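PDB 1NF2: phosphatase from Thermotoga maritima, which probably acts as a magnesium-dependent phosphatase of the haloacid dehalogenase (HAD) family, with a separate domain for binding substrate. Local coordinates for residues R3-D8 and E208-G213; A104-V109 and E138-M143; A225-A230 and A241-T246. All coordinates share one frame; numbering follows the deposited sequence.

Interaction 1 of 3, residues R3-D8 and E208-G213; sequences RVFVFD and EIVVFG. With MG (magnesium ion), chain F.
F7 and F212 lie side by side on one face of two neighbouring parallel strands. Their ring planes are 25° apart but slid so far that they barely overlap, with F7 CE1 3.4 Å from F212 CD2. V254 of helix 253-258 touches both side chains, and V6 O sits in plane at the edge of F212. An alanine for F212 would probably open a gap beside V254 and leave F7 CE1 without the ring carbons CD2 and CE2 it rests against. The opposite face is also closely packed: V6 CB meets V211 CG1 at 3.6 Å, V4 CB meets I209 CG1 at 3.8 Å, and L195 of helix 191-202 lies on V6 and V211. Helices on both faces of the parallel part of the sheet are characteristic of the Rossmann-like HAD core, stitched by bonds such as V6 N to V210 O (2.8 Å). D8 sends CG anti to its backbone N (chi1 -176°); OD1 binds the magnesium ion at 2.5 Å and OD2 salt-bridges K191. The other end, partly exposed, is looser. E208 O accepts hydrogen bonds from R3 N and V4 N, but R3 NH1 stays 4.0 Å from E208 OE1, and the guanidinium pairs with D264.

Interaction 2 of 3, residues A104-V109 and E138-M143; sequences AYIDDV and ELVSKM
The only flat group near the other segment is the D107 carboxylate, at the margin, with OD2 4.3 Å from M143 CG; no ring is stacked between the two segments. Y105 leaves the backbone on the side away from the helix, and its ring has K147 as a cation-pi partner, while OH bonds to Y122. I106 carries the packing. CG1 is anti to the carbonyl carbon (chi1 -60°) and carries CD1 toward V140 and L139, while CG2 meets M143. CD1 presses on V140 CG2 at 3.4 Å, tighter than usual van der Waals contact, and touches L139 CG at 3.8 Å. The M143 chain bends at chi2 and chi3 and crosses that of I106 at about a right angle, with M143 CG and CE each 4.1 Å from I106 CG2. V140 CG2 also reaches A104 CB, at 3.6 Å. The arrangement packs helix 136-143 against the end of the first strand of a beta hairpin, just before its turn; strands 102-105 and 110-112 form this hairpin in the second alpha/beta domain of the protein. I106 and V109 close the two-residue turn, I106 N bonding to V109 O at 3.0 Å and V109 N returning a weak bond to I106 O. No hydrogen bond or salt bridge joins the two segments, so their cohesion probably rests on burial of A104, I106 and V140, whereas M143 and D107 lie at the exposed margin.

Interaction 3 of 3, residues A225-A230 and A241-T246; sequences AGLRVA and ASDIVT
R228 and D243 are joined by several polar contacts at once. R228 N donates to D243 OD2 at 2.8 Å, using the anti lone pair of that oxygen. The same OD2 lies over the centre of the R228 guanidinium, 3.7 Å above its plane, and the guanidinium and carboxylate planes are 50° apart. The salt bridge from R228 NH2 to D243 OD1, at 3.5 Å, is one of charge alone, because OD1 lies well out of the guanidinium plane and no N-H points at it. The in-plane direction is used elsewhere: the chain bends at chi3 (-71°), which places NE, and NE donates to A241 O at 2.9 Å. A225 O also lies at the guanidinium edge. A water donates to both G226 O and D243 OD2, tying the carboxylate to the loop before the strand.

Backbone bonds form a second group. R228 O accepts from two successive amides, D243 N at 2.6 Å and I244 N at 3.1 Å. A230 N then bonds to I244 O at 2.9 Å, and T246 N to A230 O. The parallel bridges V229-I244 and A230-V245 close a beta-alpha-beta unit in which helix 236-241 links strand 227-230 to the short strand 244-245, the outermost strand at this side of the HAD core sheet.

Carbon-to-carbon contacts are fewer. A230 CB meets S242 CB at 3.5 Å, while S242 OG bonds to K239 O. On the other face V229 CG1 packs against T246 CG2, and V257 of helix 253-258 touches V229, I244 and T246; T246 OG1 bonds to G253 O at the start of that helix. F222 of helix 216-222 lies against R228, A241 and S242.

How the interactions relate
Interactions 1 and 3 belong to the same eight-stranded sheet, their centres about 9 Å apart. Strands 209-213 and 227-230 are neighbours in it, so the order 4-8, 209-213, 227-230, 244-245 runs from the central strand 4-8, which carries a magnesium ligand, to the edge strand, and helix 253-258 packs on residues of both contacts. Interaction 2 lies at a separate six-stranded sheet, where a helix packs on it, its centre about 32 Å from that of interaction 1 and about 37 Å from that of interaction 3. Along the chain it is nested inside the loop closed by interaction 1, and interaction 3 follows. This is consistent with a substrate-binding cap domain inserted into a metal-binding HAD core.

Interaction 1 of 3, residues R3-D8 and E208-G213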
loop_
_atom_site.group_PDB
_atom_site.type_symbol
_atom_site.label_atom_id
_atom_site.label_comp_id
_atom_site.label_asym_id
_atom_site.label_seq_id
_atom_site.Cartn_x
_atom_site.Cartn_y
_atom_site.Cartn_z
ATOM N N ARG A 3 -6.914 18.453 -11.235
ATOM C CA ARG A 3 -6.069 19.124 -10.244
ATOM C C ARG A 3 -5.517 18.184 -9.175
ATOM O O ARG A 3 -4.752 18.611 -8.312
ATOM C CB ARG A 3 -6.854 20.242 -9.552
ATOM C CG ARG A 3 -7.436 21.273 -10.498
ATOM C CD ARG A 3 -8.187 22.359 -9.742
ATOM N NE ARG A 3 -8.663 23.423 -10.622
ATOM C CZ ARG A 3 -9.563 23.255 -11.586
ATOM N NH1 ARG A 3 -10.088 22.059 -11.800
ATOM N NH2 ARG A 3 -9.941 24.285 -12.334
ATOM N N VAL A 4 -5.903 16.912 -9.235
ATOM C CA VAL A 4 -5.453 15.922 -8.255
ATOM C C VAL A 4 -4.933 14.706 -9.011
ATOM O O VAL A 4 -5.630 14.135 -9.841
ATOM C CB VAL A 4 -6.616 15.519 -7.316
ATOM C CG1 VAL A 4 -6.147 14.472 -6.289
ATOM C CG2 VAL A 4 -7.141 16.764 -6.608
ATOM N N PHE A 5 -3.700 14.322 -8.710
ATOM C CA PHE A 5 -3.042 13.223 -9.399
ATOM C C PHE A 5 -2.613 12.103 -8.443
ATOM O O PHE A 5 -1.713 12.276 -7.630
ATOM C CB PHE A 5 -1.842 13.806 -10.158
ATOM C CG PHE A 5 -2.219 14.926 -11.102
ATOM C CD1 PHE A 5 -2.724 14.647 -12.373
ATOM C CD2 PHE A 5 -2.143 16.254 -10.690
ATOM C CE1 PHE A 5 -3.156 15.672 -13.220
ATOM C CE2 PHE A 5 -2.572 17.290 -11.528
ATOM C CZ PHE A 5 -3.082 16.999 -12.795
ATOM N N VAL A 6 -3.270 10.954 -8.552
ATOM C CA VAL A 6 -2.975 9.820 -7.678
ATOM C C VAL A 6 -2.137 8.754 -8.389
ATOM O O VAL A 6 -2.489 8.291 -9.469
ATOM C CB VAL A 6 -4.289 9.196 -7.157
ATOM C CG1 VAL A 6 -3.977 8.080 -6.152
ATOM C CG2 VAL A 6 -5.147 10.286 -6.501
ATOM N N PHE A 7 -1.036 8.356 -7.767
ATOM C CA PHE A 7 -0.136 7.378 -8.368
ATOM C C PHE A 7 0.189 6.185 -7.471
ATOM O O PHE A 7 0.596 6.359 -6.321
ATOM C CB PHE A 7 1.214 8.032 -8.708
ATOM C CG PHE A 7 1.116 9.281 -9.533
ATOM C CD1 PHE A 7 0.975 9.212 -10.916
ATOM C CD2 PHE A 7 1.210 10.534 -8.929
ATOM C CE1 PHE A 7 0.934 10.378 -11.695
ATOM C CE2 PHE A 7 1.168 11.708 -9.700
ATOM C CZ PHE A 7 1.031 11.626 -11.084
ATOM N N ASP A 8 0.026 4.975 -7.989
ATOM C CA ASP A 8 0.420 3.802 -7.218
ATOM C C ASP A 8 1.934 3.834 -7.446
ATOM O O ASP A 8 2.400 4.458 -8.410
ATOM C CB ASP A 8 -0.179 2.523 -7.818
ATOM C CG ASP A 8 0.126 1.272 -6.988
ATOM O OD1 ASP A 8 -0.365 0.179 -7.350
ATOM O OD2 ASP A 8 0.852 1.370 -5.979
ATOM N N GLU A 208 -12.071 16.088 -10.971
ATOM C CA GLU A 208 -10.741 16.669 -11.080
ATOM C C GLU A 208 -9.624 15.714 -10.646
ATOM O O GLU A 208 -8.476 16.129 -10.484
ATOM C CB GLU A 208 -10.681 17.941 -10.235
ATOM C CG GLU A 208 -11.315 17.772 -8.872
ATOM C CD GLU A 208 -11.075 18.954 -7.955
ATOM O OE1 GLU A 208 -11.073 20.104 -8.447
ATOM O OE2 GLU A 208 -10.899 18.732 -6.737
ATOM N N ILE A 209 -9.957 14.437 -10.485
ATOM C CA ILE A 209 -8.985 13.441 -10.038
ATOM C C ILE A 209 -8.602 12.407 -11.086
ATOM O O ILE A 209 -9.465 11.856 -11.760
ATOM C CB ILE A 209 -9.517 12.663 -8.817
ATOM C CG1 ILE A 209 -9.913 13.638 -7.704
ATOM C CG2 ILE A 209 -8.455 11.700 -8.309
ATOM C CD1 ILE A 209 -10.454 12.961 -6.461
ATOM N N VAL A 210 -7.301 12.149 -11.205
ATOM C CA VAL A 210 -6.792 11.137 -12.126
ATOM C C VAL A 210 -6.026 10.110 -11.284
ATOM O O VAL A 210 -5.318 10.487 -10.355
ATOM C CB VAL A 210 -5.785 11.723 -13.147
ATOM C CG1 VAL A 210 -5.453 10.679 -14.211
ATOM C CG2 VAL A 210 -6.349 12.955 -13.779
ATOM N N VAL A 211 -6.171 8.825 -11.606
ATOM C CA VAL A 211 -5.448 7.778 -10.882
ATOM C C VAL A 211 -4.710 6.881 -11.871
ATOM O O VAL A 211 -5.246 6.525 -12.922
ATOM C CB VAL A 211 -6.397 6.878 -10.022
ATOM C CG1 VAL A 211 -7.060 7.703 -8.940
ATOM C CG2 VAL A 211 -7.452 6.250 -10.891
ATOM N N PHE A 212 -3.463 6.556 -11.544
ATOM C CA PHE A 212 -2.647 5.665 -12.364
ATOM C C PHE A 212 -2.464 4.399 -11.532
ATOM O O PHE A 212 -2.094 4.479 -10.362
ATOM C CB PHE A 212 -1.259 6.276 -12.642
ATOM C CG PHE A 212 -1.272 7.451 -13.588
ATOM C CD1 PHE A 212 -0.860 7.300 -14.907
ATOM C CD2 PHE A 212 -1.660 8.705 -13.154
ATOM C CE1 PHE A 212 -0.834 8.389 -15.783
ATOM C CE2 PHE A 212 -1.641 9.803 -14.022
ATOM C CZ PHE A 212 -1.224 9.638 -15.338
ATOM N N GLY A 213 -2.723 3.246 -12.137
ATOM C CA GLY A 213 -2.570 1.997 -11.421
ATOM C C GLY A 213 -2.268 0.822 -12.333
ATOM O O GLY A 213 -2.208 0.963 -13.558
HETATM MG MG MG F . 1.127 -1.780 -7.774
#

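Interaction 2 of 3, residues A104-V109 and E138-M143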
loop_
_atom_site.group_PDB
_atom_site.type_symbol
_atom_site.label_atom_id
_atom_site.label_comp_id
_atom_site.label_asym_id
_atom_site.label_seq_id
_atom_site.Cartn_x
_atom_site.Cartn_y
_atom_site.Cartn_z
ATOM N N ALA A 104 4.961 -8.798 13.142
ATOM C CA ALA A 104 3.882 -7.830 13.286
ATOM C C ALA A 104 4.294 -6.415 12.895
ATOM O O ALA A 104 5.426 -5.998 13.131
ATOM C CB ALA A 104 3.374 -7.835 14.731
ATOM N N TYR A 105 3.357 -5.687 12.294
ATOM C CA TYR A 105 3.579 -4.303 11.893
ATOM C C TYR A 105 2.934 -3.423 12.951
ATOM O O TYR A 105 1.712 -3.286 12.995
ATOM C CB TYR A 105 2.942 -4.046 10.530
ATOM C CG TYR A 105 3.727 -4.628 9.378
ATOM C CD1 TYR A 105 4.760 -3.908 8.787
ATOM C CD2 TYR A 105 3.435 -5.895 8.875
ATOM C CE1 TYR A 105 5.483 -4.430 7.719
ATOM C CE2 TYR A 105 4.153 -6.428 7.806
ATOM C CZ TYR A 105 5.175 -5.686 7.233
ATOM O OH TYR A 105 5.885 -6.188 6.167
ATOM N N ILE A 106 3.761 -2.821 13.801
ATOM C CA ILE A 106 3.258 -1.989 14.886
ATOM C C ILE A 106 3.787 -0.563 14.848
ATOM O O ILE A 106 4.984 -0.330 15.003
ATOM C CB ILE A 106 3.634 -2.611 16.244
ATOM C CG1 ILE A 106 3.015 -4.008 16.347
ATOM C CG2 ILE A 106 3.191 -1.704 17.381
ATOM C CD1 ILE A 106 3.550 -4.813 17.499
ATOM N N ASP A 107 2.881 0.391 14.662
ATOM C CA ASP A 107 3.260 1.795 14.607
ATOM C C ASP A 107 4.356 2.049 13.587
ATOM O O ASP A 107 5.309 2.783 13.846
ATOM C CB ASP A 107 3.707 2.276 15.984
ATOM C CG ASP A 107 2.661 3.130 16.657
ATOM O OD1 ASP A 107 2.460 4.276 16.198
ATOM O OD2 ASP A 107 2.031 2.656 17.629
ATOM N N ASP A 108 4.219 1.405 12.434
ATOM C CA ASP A 108 5.158 1.563 11.331
ATOM C C ASP A 108 6.544 0.965 11.541
ATOM O O ASP A 108 7.536 1.489 11.038
ATOM C CB ASP A 108 5.272 3.048 10.973
ATOM C CG ASP A 108 5.353 3.277 9.481
ATOM O OD1 ASP A 108 4.779 2.463 8.726
ATOM O OD2 ASP A 108 5.974 4.276 9.066
ATOM N N VAL A 109 6.604 -0.138 12.285
ATOM C CA VAL A 109 7.864 -0.843 12.532
ATOM C C VAL A 109 7.594 -2.344 12.418
ATOM O O VAL A 109 6.627 -2.850 12.986
ATOM C CB VAL A 109 8.434 -0.539 13.942
ATOM C CG1 VAL A 109 9.742 -1.304 14.155
ATOM C CG2 VAL A 109 8.678 0.955 14.096
ATOM N N GLU A 138 3.212 -9.580 23.762
ATOM C CA GLU A 138 2.746 -8.527 24.664
ATOM C C GLU A 138 2.636 -7.186 23.939
ATOM O O GLU A 138 1.690 -6.420 24.154
ATOM C CB GLU A 138 3.676 -8.376 25.875
ATOM C CG GLU A 138 3.437 -7.075 26.655
ATOM C CD GLU A 138 4.199 -6.993 27.972
ATOM O OE1 GLU A 138 5.414 -7.276 27.992
ATOM O OE2 GLU A 138 3.577 -6.628 28.992
ATOM N N LEU A 139 3.616 -6.910 23.084
ATOM C CA LEU A 139 3.653 -5.674 22.316
ATOM C C LEU A 139 2.343 -5.527 21.529
ATOM O O LEU A 139 1.651 -4.511 21.627
ATOM C CB LEU A 139 4.856 -5.709 21.359
ATOM C CG LEU A 139 5.430 -4.395 20.822
ATOM C CD1 LEU A 139 5.891 -3.563 21.979
ATOM C CD2 LEU A 139 6.609 -4.656 19.897
ATOM N N VAL A 140 2.003 -6.556 20.761
ATOM C CA VAL A 140 0.788 -6.545 19.953
ATOM C C VAL A 140 -0.477 -6.553 20.800
ATOM O O VAL A 140 -1.334 -5.683 20.658
ATOM C CB VAL A 140 0.730 -7.763 19.007
ATOM C CG1 VAL A 140 -0.592 -7.771 18.250
ATOM C CG2 VAL A 140 1.897 -7.723 18.036
ATOM N N SER A 141 -0.588 -7.543 21.678
ATOM C CA SER A 141 -1.755 -7.686 22.540
ATOM C C SER A 141 -2.135 -6.413 23.285
ATOM O O SER A 141 -3.275 -6.263 23.719
ATOM C CB SER A 141 -1.525 -8.817 23.546
ATOM O OG SER A 141 -1.390 -10.063 22.879
ATOM N N LYS A 142 -1.190 -5.492 23.423
ATOM C CA LYS A 142 -1.453 -4.248 24.135
ATOM C C LYS A 142 -1.284 -2.975 23.307
ATOM O O LYS A 142 -1.629 -1.885 23.762
ATOM C CB LYS A 142 -0.561 -4.179 25.383
ATOM C CG LYS A 142 -0.390 -2.784 25.969
ATOM C CD LYS A 142 0.130 -2.812 27.397
ATOM C CE LYS A 142 -0.952 -3.263 28.366
ATOM N NZ LYS A 142 -0.538 -3.064 29.783
ATOM N N MET A 143 -0.773 -3.093 22.089
ATOM C CA MET A 143 -0.571 -1.897 21.281
ATOM C C MET A 143 -1.329 -1.917 19.964
ATOM O O MET A 143 -1.494 -0.883 19.318
ATOM C CB MET A 143 0.918 -1.710 21.022
ATOM C CG MET A 143 1.332 -0.290 20.708
ATOM S SD MET A 143 2.796 0.147 21.661
ATOM C CE MET A 143 3.714 -1.305 21.453
#

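Interaction 3 of 3, residues A225-A230 and A241-T246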
loop_
_atom_site.group_PDB
_atom_site.type_symbol
_atom_site.label_atom_id
_atom_site.label_comp_id
_atom_site.label_asym_id
_atom_site.label_seq_id
_atom_site.Cartn_x
_atom_site.Cartn_y
_atom_site.Cartn_z
ATOM N N ALA A 225 -12.292 8.157 -9.063
ATOM C CA ALA A 225 -11.625 9.132 -9.930
ATOM C C ALA A 225 -12.385 9.483 -11.203
ATOM O O ALA A 225 -13.192 8.693 -11.700
ATOM C CB ALA A 225 -10.231 8.623 -10.292
ATOM N N GLY A 226 -12.113 10.676 -11.727
ATOM C CA GLY A 226 -12.756 11.116 -12.956
ATOM C C GLY A 226 -12.059 10.572 -14.196
ATOM O O GLY A 226 -12.690 10.399 -15.229
ATOM N N LEU A 227 -10.755 10.309 -14.104
ATOM C CA LEU A 227 -9.998 9.768 -15.242
ATOM C C LEU A 227 -9.199 8.549 -14.777
ATOM O O LEU A 227 -8.527 8.609 -13.751
ATOM C CB LEU A 227 -9.047 10.828 -15.812
ATOM C CG LEU A 227 -8.220 10.395 -17.033
ATOM C CD1 LEU A 227 -9.151 10.004 -18.164
ATOM C CD2 LEU A 227 -7.297 11.531 -17.472
ATOM N N ARG A 228 -9.272 7.453 -15.531
ATOM C CA ARG A 228 -8.571 6.221 -15.145
ATOM C C ARG A 228 -7.503 5.730 -16.136
ATOM O O ARG A 228 -7.802 5.398 -17.282
ATOM C CB ARG A 228 -9.602 5.113 -14.900
ATOM C CG ARG A 228 -10.653 5.507 -13.862
ATOM C CD ARG A 228 -11.695 4.424 -13.667
ATOM N NE ARG A 228 -12.580 4.293 -14.817
ATOM C CZ ARG A 228 -13.563 5.139 -15.100
ATOM N NH1 ARG A 228 -13.788 6.181 -14.310
ATOM N NH2 ARG A 228 -14.315 4.945 -16.180
ATOM N N VAL A 229 -6.262 5.659 -15.669
ATOM C CA VAL A 229 -5.143 5.237 -16.506
ATOM C C VAL A 229 -4.522 3.933 -16.021
ATOM O O VAL A 229 -4.063 3.844 -14.885
ATOM C CB VAL A 229 -4.018 6.314 -16.527
ATOM C CG1 VAL A 229 -2.957 5.933 -17.564
ATOM C CG2 VAL A 229 -4.601 7.690 -16.836
ATOM N N ALA A 230 -4.514 2.930 -16.891
ATOM C CA ALA A 230 -3.929 1.630 -16.578
ATOM C C ALA A 230 -2.548 1.557 -17.208
ATOM O O ALA A 230 -2.348 2.030 -18.325
ATOM C CB ALA A 230 -4.796 0.513 -17.137
ATOM N N ALA A 241 -11.089 -1.620 -17.153
ATOM C CA ALA A 241 -11.826 -0.678 -16.316
ATOM C C ALA A 241 -11.261 0.727 -16.455
ATOM O O ALA A 241 -11.837 1.686 -15.950
ATOM C CB ALA A 241 -11.758 -1.110 -14.855
ATOM N N SER A 242 -10.128 0.846 -17.136
ATOM C CA SER A 242 -9.483 2.145 -17.307
ATOM C C SER A 242 -10.079 2.904 -18.482
ATOM O O SER A 242 -10.900 2.379 -19.229
ATOM C CB SER A 242 -7.986 1.961 -17.571
ATOM O OG SER A 242 -7.787 1.507 -18.906
ATOM N N ASP A 243 -9.640 4.146 -18.643
ATOM C CA ASP A 243 -10.074 4.975 -19.763
ATOM C C ASP A 243 -8.984 4.931 -20.825
ATOM O O ASP A 243 -9.264 4.855 -22.021
ATOM C CB ASP A 243 -10.264 6.422 -19.320
ATOM C CG ASP A 243 -11.493 6.605 -18.464
ATOM O OD1 ASP A 243 -12.596 6.297 -18.963
ATOM O OD2 ASP A 243 -11.345 7.047 -17.303
ATOM N N ILE A 244 -7.739 4.959 -20.358
ATOM C CA ILE A 244 -6.572 4.966 -21.233
ATOM C C ILE A 244 -5.527 3.994 -20.701
ATOM O O ILE A 244 -5.342 3.878 -19.493
ATOM C CB ILE A 244 -5.894 6.368 -21.261
ATOM C CG1 ILE A 244 -6.924 7.455 -21.586
ATOM C CG2 ILE A 244 -4.756 6.366 -22.280
ATOM C CD1 ILE A 244 -7.512 7.360 -22.980
ATOM N N VAL A 245 -4.848 3.292 -21.600
ATOM C CA VAL A 245 -3.777 2.382 -21.195
ATOM C C VAL A 245 -2.491 2.976 -21.777
ATOM O O VAL A 245 -2.271 2.987 -22.986
ATOM C CB VAL A 245 -4.021 0.944 -21.713
ATOM C CG1 VAL A 245 -4.561 0.987 -23.107
ATOM C CG2 VAL A 245 -2.715 0.136 -21.668
ATOM N N THR A 246 -1.665 3.499 -20.890
ATOM C CA THR A 246 -0.426 4.142 -21.272
ATOM C C THR A 246 0.676 3.111 -21.460
ATOM O O THR A 246 0.403 1.915 -21.632
ATOM C CB THR A 246 -0.029 5.190 -20.201
ATOM O OG1 THR A 246 1.129 5.920 -20.635
ATOM C CG2 THR A 246 0.251 4.515 -18.851
HETATM O O HOH W 1 -13.951 8.010 -16.613
#